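Local coordinates for protein dihydropteridine reductase (Dictyostelium discoideum, PDB 3ORF) that catalyses the NADH- or NADPH-dependent reduction of quinonoid dihydropteridines to tetrahydropteridines, the cofactor form used by aromatic amino acid hydroxylases, at residues 203-207 / 208-212; 177-180 / 181-185; 79-83 / 84-88. One frame throughout, in Å; residues are numbered along the deposited sequence.

The three contacts are local turns joining helices and strands of the Rossmann-type fold of this short-chain reductase. Interaction 3 (79-83 / 84-88) ends helix 71-82 and leads into strand 88-93; interaction 2 (177-180 / 181-185) leads from the loop after helix 156-172 into strand 184-190. Their nearest atoms are about 7 Å apart. Interaction 1 (203-207 / 208-212), in the loop between helices 196-201 and 213-225, is on the opposite side of the chain's centre, its own centre about 35 Å from that of interaction 2 and 39 Å from that of interaction 3. It lies near the cofactor: the Trp-210 side chain is about 8 Å from the bound NAD.

Interaction 1 (203-207 / 208-212); sequences SDANF and DDWTP
Phe-207 and Trp-210 both carry CG anti to the carbonyl carbon and beside the backbone N (chi1 -61° and -70°), and around the short 3-10 turn that separates them these torsions lay the two side chains next to each other, pointing the same way. The rings do not lie flat on one another. Phe-207 turns its edge to the face of the indole in a T-shaped pair, the planes 69° apart and the centroid of the phenyl ring 4.8 Å from that of the six-membered ring of Trp-210. Phe-207 CD1 sits over that face, offset toward the rim, 3.4 Å from Trp-210 CZ3. Nearer the backbone, Phe-207 CA makes a CH-pi contact over the five-membered ring, so one indole receives C-H groups from both the main chain and the side chain of the same residue. Ala-205 adds its methyl at the benzo side, CB lying 3.4 Å from Trp-210 CZ2, small enough to lie against the indole beside the Phe-207 ring.

The turn, in the loop between helices 196-201 and 213-225, is tied by its backbone. Asp-209 N gives a nearly straight hydrogen bond to Asn-206 O (2.9 Å), and Trp-210 N bonds Phe-207 O at 3.0 Å, less straight. The extended chi1 of Asn-206 carries its amide forward, where OD1 accepts Asp-208 N at 3.2 Å, the donor well above the amide plane. An asparagine suits this place because its short amide reaches the backbone N-H two residues on. Asp-209 sends OD1 outside the turn, to the backbone N of Ser-243, while Arg-199 makes a cation-pi contact with Phe-207. The chemistry thus divides the loop: main-chain and amide bonds fix its bend, and edge-to-face and CH-pi contacts hold the buried indole against it.

Interaction 2 (177-180 / 181-185); sequences GGLP and AGSTS
Pro-180 O is gripped by two groups of Ser-183, the hydroxyl and the backbone amide. The shorter bond is given by OG, 2.9 Å from Pro-180 O; it lies in the carbonyl plane and makes a C=O...donor angle of 159°. Ser-183 N reaches the same oxygen only weakly, at 3.4 Å. The hydroxyl can return to the turn because OG stands between the backbone N and the carbonyl carbon (chi1 60°), which also brings it to 3.6 Å from Leu-179 CB.

These bonds close a type II beta turn from Pro-180 to Ser-183, leading directly into strand 184-190 of the central sheet. Pro-180 opens the turn and supplies the acceptor carbonyl, and its ring touches Leu-134; Ala-181 and Gly-182 form the corners. Gly-182 occupies the third position with a positive phi of 75°, a conformation that glycine adopts readily. Replacing Ser-183 by an alanine would probably leave Pro-180 O with just the weak amide bond from this turn, and so a less firmly held bend.

Leu-179 is directed toward the following segment, with CD1 4.3 Å from Ser-185 CB, and the same leucine packs on Leu-172 of helix 156-172 and Phe-140 of strand 138-143. Ser-185 is buried there, its hydroxyl satisfied by Ile-169 O at the helix.

Interaction 3 (79-83 / 84-88); sequences EKINS and KSIKV
Helix 71-82 gives way to a type I beta turn from Asn-82 to Ser-85, and Ser-85, with a positive phi of 66°, makes the Schellman motif that ends it. Two bonds define the motif: Ser-85 N to Asn-82 O, short at 2.6 Å, and Ile-86 N to Ile-81 O, weak at 3.5 Å though nearly straight (168°). Set apart from this pair is a further weak bond within the last turn, from Lys-84 N to Ile-81 O at 3.3 Å. One carbonyl of the last turn therefore receives two amides from the chain as it leaves.

Ser-83 supplies a side-chain bond as well: its OG, held between the backbone N and the carbonyl carbon, turns back to give a long hydrogen bond to Lys-80 O, 3.3 Å away and above the carbonyl plane. A serine fits here, where its short hydroxyl can reach back to the carbonyl of the residue three places earlier. Lys-84 lays the first part of its aliphatic chain along the same helix end, CB 3.4 Å from Ile-81 O, before its amino end leads away. Ile-81 and Ile-86 adjoin across the turn, but the modelled detail of their contact is doubtful. Lys-87 curls back by a bend at chi2 (-58°), and its NZ, 3.2 Å from Asn-82 OD1, is bonded to Lys-132 O.

Ile-81 packs on Phe-64 of strand 62-65 and on Leu-133 at the end of helix 108-133, Ile-86 meets Asn-24 of strand 24-28, and Val-88 begins strand 88-93 beside Leu-26, so the chain passes from helix 71-82 back into the parallel part of the central sheet.

Interaction 1 (203-207 / 208-212)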
loop_
_atom_site.group_PDB
_atom_site.type_symbol
_atom_site.label_atom_id
_atom_site.label_comp_id
_atom_site.label_asym_id
_atom_site.label_seq_id
_atom_site.Cartn_x
_atom_site.Cartn_y
_atom_site.Cartn_z
ATOM N N SER A 203 9.172 20.454 -17.099
ATOM C CA SER A 203 10.274 21.083 -17.838
ATOM C C SER A 203 10.365 22.623 -17.713
ATOM O O SER A 203 11.389 23.192 -18.105
ATOM C CB SER A 203 10.218 20.701 -19.315
ATOM O OG SER A 203 9.006 21.146 -19.867
ATOM N N ASP A 204 9.311 23.263 -17.210
ATOM C CA ASP A 204 9.331 24.696 -16.850
ATOM C C ASP A 204 10.056 25.004 -15.549
ATOM O O ASP A 204 10.269 26.173 -15.249
ATOM C CB ASP A 204 7.918 25.202 -16.628
ATOM C CG ASP A 204 7.167 24.401 -15.564
ATOM O OD1 ASP A 204 6.601 25.039 -14.638
ATOM O OD2 ASP A 204 7.140 23.149 -15.622
ATOM N N ALA A 205 10.405 23.982 -14.745
ATOM C CA ALA A 205 10.788 24.287 -13.358
ATOM C C ALA A 205 12.123 24.975 -13.312
ATOM O O ALA A 205 12.879 25.018 -14.303
ATOM C CB ALA A 205 10.787 23.030 -12.460
ATOM N N ASN A 206 12.436 25.512 -12.145
ATOM C CA ASN A 206 13.822 25.922 -11.912
ATOM C C ASN A 206 14.625 24.685 -11.475
ATOM O O ASN A 206 14.490 24.257 -10.324
ATOM C CB ASN A 206 13.878 27.037 -10.857
ATOM C CG ASN A 206 15.306 27.471 -10.528
ATOM O OD1 ASN A 206 16.277 27.019 -11.153
ATOM N ND2 ASN A 206 15.433 28.404 -9.562
ATOM N N PHE A 207 15.472 24.162 -12.367
ATOM C CA PHE A 207 16.210 22.877 -12.138
ATOM C C PHE A 207 17.170 22.938 -10.959
ATOM O O PHE A 207 17.548 21.896 -10.419
ATOM C CB PHE A 207 16.972 22.436 -13.382
ATOM C CG PHE A 207 16.079 22.184 -14.560
ATOM C CD1 PHE A 207 14.920 21.410 -14.414
ATOM C CD2 PHE A 207 16.364 22.750 -15.815
ATOM C CE1 PHE A 207 13.985 21.193 -15.519
ATOM C CE2 PHE A 207 15.443 22.537 -16.943
ATOM C CZ PHE A 207 14.251 21.726 -16.765
ATOM N N ASP A 208 17.501 24.158 -10.519
ATOM C CA ASP A 208 18.419 24.357 -9.397
ATOM C C ASP A 208 17.699 24.024 -8.076
ATOM O O ASP A 208 18.339 23.856 -7.055
ATOM C CB ASP A 208 18.939 25.811 -9.401
ATOM C CG ASP A 208 20.109 26.065 -10.446
ATOM O OD1 ASP A 208 20.589 25.117 -11.152
ATOM O OD2 ASP A 208 20.571 27.240 -10.549
ATOM N N ASP A 209 16.373 23.927 -8.099
ATOM C CA ASP A 209 15.604 23.462 -6.947
ATOM C C ASP A 209 15.377 21.944 -7.021
ATOM O O ASP A 209 14.438 21.412 -6.379
ATOM C CB ASP A 209 14.218 24.113 -6.892
ATOM C CG ASP A 209 14.234 25.620 -6.510
ATOM O OD1 ASP A 209 15.301 26.223 -6.202
ATOM O OD2 ASP A 209 13.104 26.197 -6.559
ATOM N N TRP A 210 16.186 21.240 -7.830
ATOM C CA TRP A 210 16.048 19.761 -7.950
ATOM C C TRP A 210 17.311 19.082 -7.408
ATOM O O TRP A 210 18.440 19.578 -7.669
ATOM C CB TRP A 210 15.874 19.399 -9.420
ATOM C CG TRP A 210 14.533 19.827 -9.964
ATOM C CD1 TRP A 210 13.603 20.632 -9.348
ATOM C CD2 TRP A 210 13.970 19.450 -11.209
ATOM N NE1 TRP A 210 12.484 20.736 -10.129
ATOM C CE2 TRP A 210 12.676 20.008 -11.272
ATOM C CE3 TRP A 210 14.412 18.646 -12.266
ATOM C CZ2 TRP A 210 11.842 19.823 -12.359
ATOM C CZ3 TRP A 210 13.582 18.474 -13.351
ATOM C CH2 TRP A 210 12.305 19.045 -13.379
ATOM N N THR A 211 17.148 17.956 -6.678
ATOM C CA THR A 211 18.324 17.326 -6.134
ATOM C C THR A 211 19.100 16.549 -7.224
ATOM O O THR A 211 18.555 15.716 -7.891
ATOM C CB THR A 211 17.999 16.378 -4.959
ATOM O OG1 THR A 211 17.056 17.002 -4.061
ATOM C CG2 THR A 211 19.280 16.053 -4.189
ATOM N N PRO A 212 20.395 16.849 -7.395
ATOM C CA PRO A 212 21.228 16.028 -8.289
ATOM C C PRO A 212 21.348 14.591 -7.773
ATOM O O PRO A 212 21.542 14.391 -6.573
ATOM C CB PRO A 212 22.592 16.716 -8.218
ATOM C CG PRO A 212 22.221 18.192 -7.873
ATOM C CD PRO A 212 21.158 17.957 -6.811
#

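Interaction 2 (177-180 / 181-185)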
loop_
_atom_site.group_PDB
_atom_site.type_symbol
_atom_site.label_atom_id
_atom_site.label_comp_id
_atom_site.label_asym_id
_atom_site.label_seq_id
_atom_site.Cartn_x
_atom_site.Cartn_y
_atom_site.Cartn_z
ATOM N N GLY A 177 11.242 -7.771 12.364
ATOM C CA GLY A 177 10.809 -7.600 10.965
ATOM C C GLY A 177 11.429 -8.561 9.951
ATOM O O GLY A 177 10.869 -8.734 8.821
ATOM N N GLY A 178 12.621 -9.093 10.315
ATOM C CA GLY A 178 13.345 -10.079 9.509
ATOM C C GLY A 178 14.679 -9.720 8.894
ATOM O O GLY A 178 15.310 -10.572 8.269
ATOM N N LEU A 179 15.100 -8.472 9.049
ATOM C CA LEU A 179 16.387 -8.080 8.579
ATOM C C LEU A 179 17.435 -8.500 9.682
ATOM O O LEU A 179 17.099 -8.670 10.853
ATOM C CB LEU A 179 16.389 -6.554 8.369
ATOM C CG LEU A 179 15.648 -5.911 7.184
ATOM C CD1 LEU A 179 16.064 -4.443 6.988
ATOM C CD2 LEU A 179 15.851 -6.686 5.853
ATOM N N PRO A 180 18.699 -8.677 9.284
ATOM C CA PRO A 180 19.690 -9.210 10.223
ATOM C C PRO A 180 19.943 -8.265 11.394
ATOM O O PRO A 180 19.622 -7.080 11.298
ATOM C CB PRO A 180 20.962 -9.394 9.367
ATOM C CG PRO A 180 20.666 -8.745 8.010
ATOM C CD PRO A 180 19.147 -8.734 7.864
ATOM N N ALA A 181 20.513 -8.808 12.478
ATOM C CA ALA A 181 20.920 -7.999 13.641
ATOM C C ALA A 181 21.731 -6.737 13.238
ATOM O O ALA A 181 22.574 -6.797 12.293
ATOM C CB ALA A 181 21.737 -8.888 14.689
ATOM N N GLY A 182 21.417 -5.613 13.885
ATOM C CA GLY A 182 22.152 -4.370 13.753
ATOM C C GLY A 182 21.943 -3.588 12.465
ATOM O O GLY A 182 22.584 -2.574 12.240
ATOM N N SER A 183 21.043 -4.045 11.599
ATOM C CA SER A 183 20.808 -3.335 10.366
ATOM C C SER A 183 19.942 -2.115 10.604
ATOM O O SER A 183 19.262 -2.027 11.598
ATOM C CB SER A 183 20.083 -4.277 9.410
ATOM O OG SER A 183 18.898 -4.613 10.067
ATOM N N THR A 184 19.904 -1.217 9.638
ATOM C CA THR A 184 19.192 0.050 9.744
ATOM C C THR A 184 18.361 0.099 8.476
ATOM O O THR A 184 18.921 -0.057 7.387
ATOM C CB THR A 184 20.171 1.230 9.699
ATOM O OG1 THR A 184 20.898 1.268 10.915
ATOM C CG2 THR A 184 19.440 2.575 9.587
ATOM N N SER A 185 17.049 0.256 8.646
ATOM C CA SER A 185 16.056 0.416 7.562
ATOM C C SER A 185 15.684 1.930 7.508
ATOM O O SER A 185 15.273 2.490 8.547
ATOM C CB SER A 185 14.833 -0.403 7.934
ATOM O OG SER A 185 13.709 -0.216 7.071
#

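Interaction 3 (79-83 / 84-88)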
loop_
_atom_site.group_PDB
_atom_site.type_symbol
_atom_site.label_atom_id
_atom_site.label_comp_id
_atom_site.label_asym_id
_atom_site.label_seq_id
_atom_site.Cartn_x
_atom_site.Cartn_y
_atom_site.Cartn_z
ATOM N N GLU A 79 18.305 -16.676 -5.166
ATOM C CA GLU A 79 18.977 -17.995 -5.247
ATOM C C GLU A 79 20.273 -17.937 -6.080
ATOM O O GLU A 79 21.257 -18.519 -5.682
ATOM C CB GLU A 79 17.979 -19.122 -5.633
ATOM C CG GLU A 79 16.820 -19.280 -4.548
ATOM C CD GLU A 79 15.734 -20.331 -4.856
ATOM O OE1 GLU A 79 15.299 -20.527 -6.032
ATOM O OE2 GLU A 79 15.318 -20.967 -3.871
ATOM N N LYS A 80 20.278 -17.134 -7.162
ATOM C CA LYS A 80 21.465 -16.920 -8.000
ATOM C C LYS A 80 22.566 -16.192 -7.284
ATOM O O LYS A 80 23.711 -16.591 -7.368
ATOM C CB LYS A 80 21.145 -16.136 -9.272
ATOM C CG LYS A 80 20.507 -16.898 -10.405
ATOM C CD LYS A 80 20.162 -15.915 -11.534
ATOM C CE LYS A 80 19.228 -16.541 -12.572
ATOM N NZ LYS A 80 18.727 -15.499 -13.520
ATOM N N ILE A 81 22.236 -15.104 -6.605
ATOM C CA ILE A 81 23.239 -14.262 -5.956
ATOM C C ILE A 81 23.870 -14.979 -4.745
ATOM O O ILE A 81 25.066 -14.797 -4.398
ATOM C CB ILE A 81 22.577 -12.960 -5.471
ATOM C CG1 ILE A 81 22.181 -12.074 -6.671
ATOM C CG2 ILE A 81 23.494 -12.232 -4.517
ATOM C CD1 ILE A 81 21.387 -10.871 -6.325
ATOM N N ASN A 82 23.018 -15.763 -4.095
ATOM C CA ASN A 82 23.349 -16.592 -2.926
ATOM C C ASN A 82 24.372 -17.669 -3.322
ATOM O O ASN A 82 25.485 -17.695 -2.783
ATOM C CB ASN A 82 22.060 -17.245 -2.393
ATOM C CG ASN A 82 22.026 -17.347 -0.891
ATOM O OD1 ASN A 82 21.646 -16.400 -0.190
ATOM N ND2 ASN A 82 22.410 -18.513 -0.381
ATOM N N SER A 83 24.002 -18.524 -4.282
ATOM C CA SER A 83 24.929 -19.529 -4.855
ATOM C C SER A 83 26.239 -18.944 -5.445
ATOM O O SER A 83 27.090 -19.691 -5.849
ATOM C CB SER A 83 24.207 -20.394 -5.905
ATOM O OG SER A 83 24.197 -19.801 -7.213
ATOM N N LYS A 84 26.379 -17.614 -5.498
ATOM C CA LYS A 84 27.641 -16.950 -5.884
ATOM C C LYS A 84 28.396 -16.480 -4.637
ATOM O O LYS A 84 29.408 -15.794 -4.727
ATOM C CB LYS A 84 27.351 -15.736 -6.788
ATOM C CG LYS A 84 27.216 -16.079 -8.248
ATOM C CD LYS A 84 26.734 -14.888 -9.048
ATOM C CE LYS A 84 27.522 -14.678 -10.358
ATOM N NZ LYS A 84 27.630 -15.883 -11.258
ATOM N N SER A 85 27.848 -16.798 -3.468
ATOM C CA SER A 85 28.451 -16.444 -2.186
ATOM C C SER A 85 28.549 -14.936 -1.787
ATOM O O SER A 85 29.329 -14.569 -0.902
ATOM C CB SER A 85 29.819 -17.138 -2.022
ATOM O OG SER A 85 30.219 -17.122 -0.670
ATOM N N ILE A 86 27.756 -14.060 -2.361
ATOM C CA ILE A 86 27.929 -12.664 -1.931
ATOM C C ILE A 86 26.842 -12.236 -0.940
ATOM O O ILE A 86 25.684 -12.672 -1.042
ATOM C CB ILE A 86 28.063 -11.677 -3.127
ATOM C CG1 ILE A 86 27.007 -11.963 -4.207
ATOM C CG2 ILE A 86 29.467 -11.790 -3.809
ATOM C CD1 ILE A 86 25.682 -11.192 -3.972
ATOM N N LYS A 87 27.233 -11.434 0.035
ATOM C CA LYS A 87 26.279 -10.816 0.951
ATOM C C LYS A 87 26.476 -9.330 0.809
ATOM O O LYS A 87 27.518 -8.904 0.311
ATOM C CB LYS A 87 26.562 -11.249 2.394
ATOM C CG LYS A 87 26.314 -12.721 2.659
ATOM C CD LYS A 87 24.865 -13.117 2.326
ATOM C CE LYS A 87 24.469 -14.467 2.943
ATOM N NZ LYS A 87 23.332 -15.048 2.182
ATOM N N VAL A 88 25.519 -8.515 1.215
ATOM C CA VAL A 88 25.672 -7.120 0.854
ATOM C C VAL A 88 25.648 -6.227 2.046
ATOM O O VAL A 88 24.937 -6.505 3.006
ATOM C CB VAL A 88 24.713 -6.640 -0.317
ATOM C CG1 VAL A 88 24.676 -7.655 -1.503
ATOM C CG2 VAL A 88 23.352 -6.341 0.122
#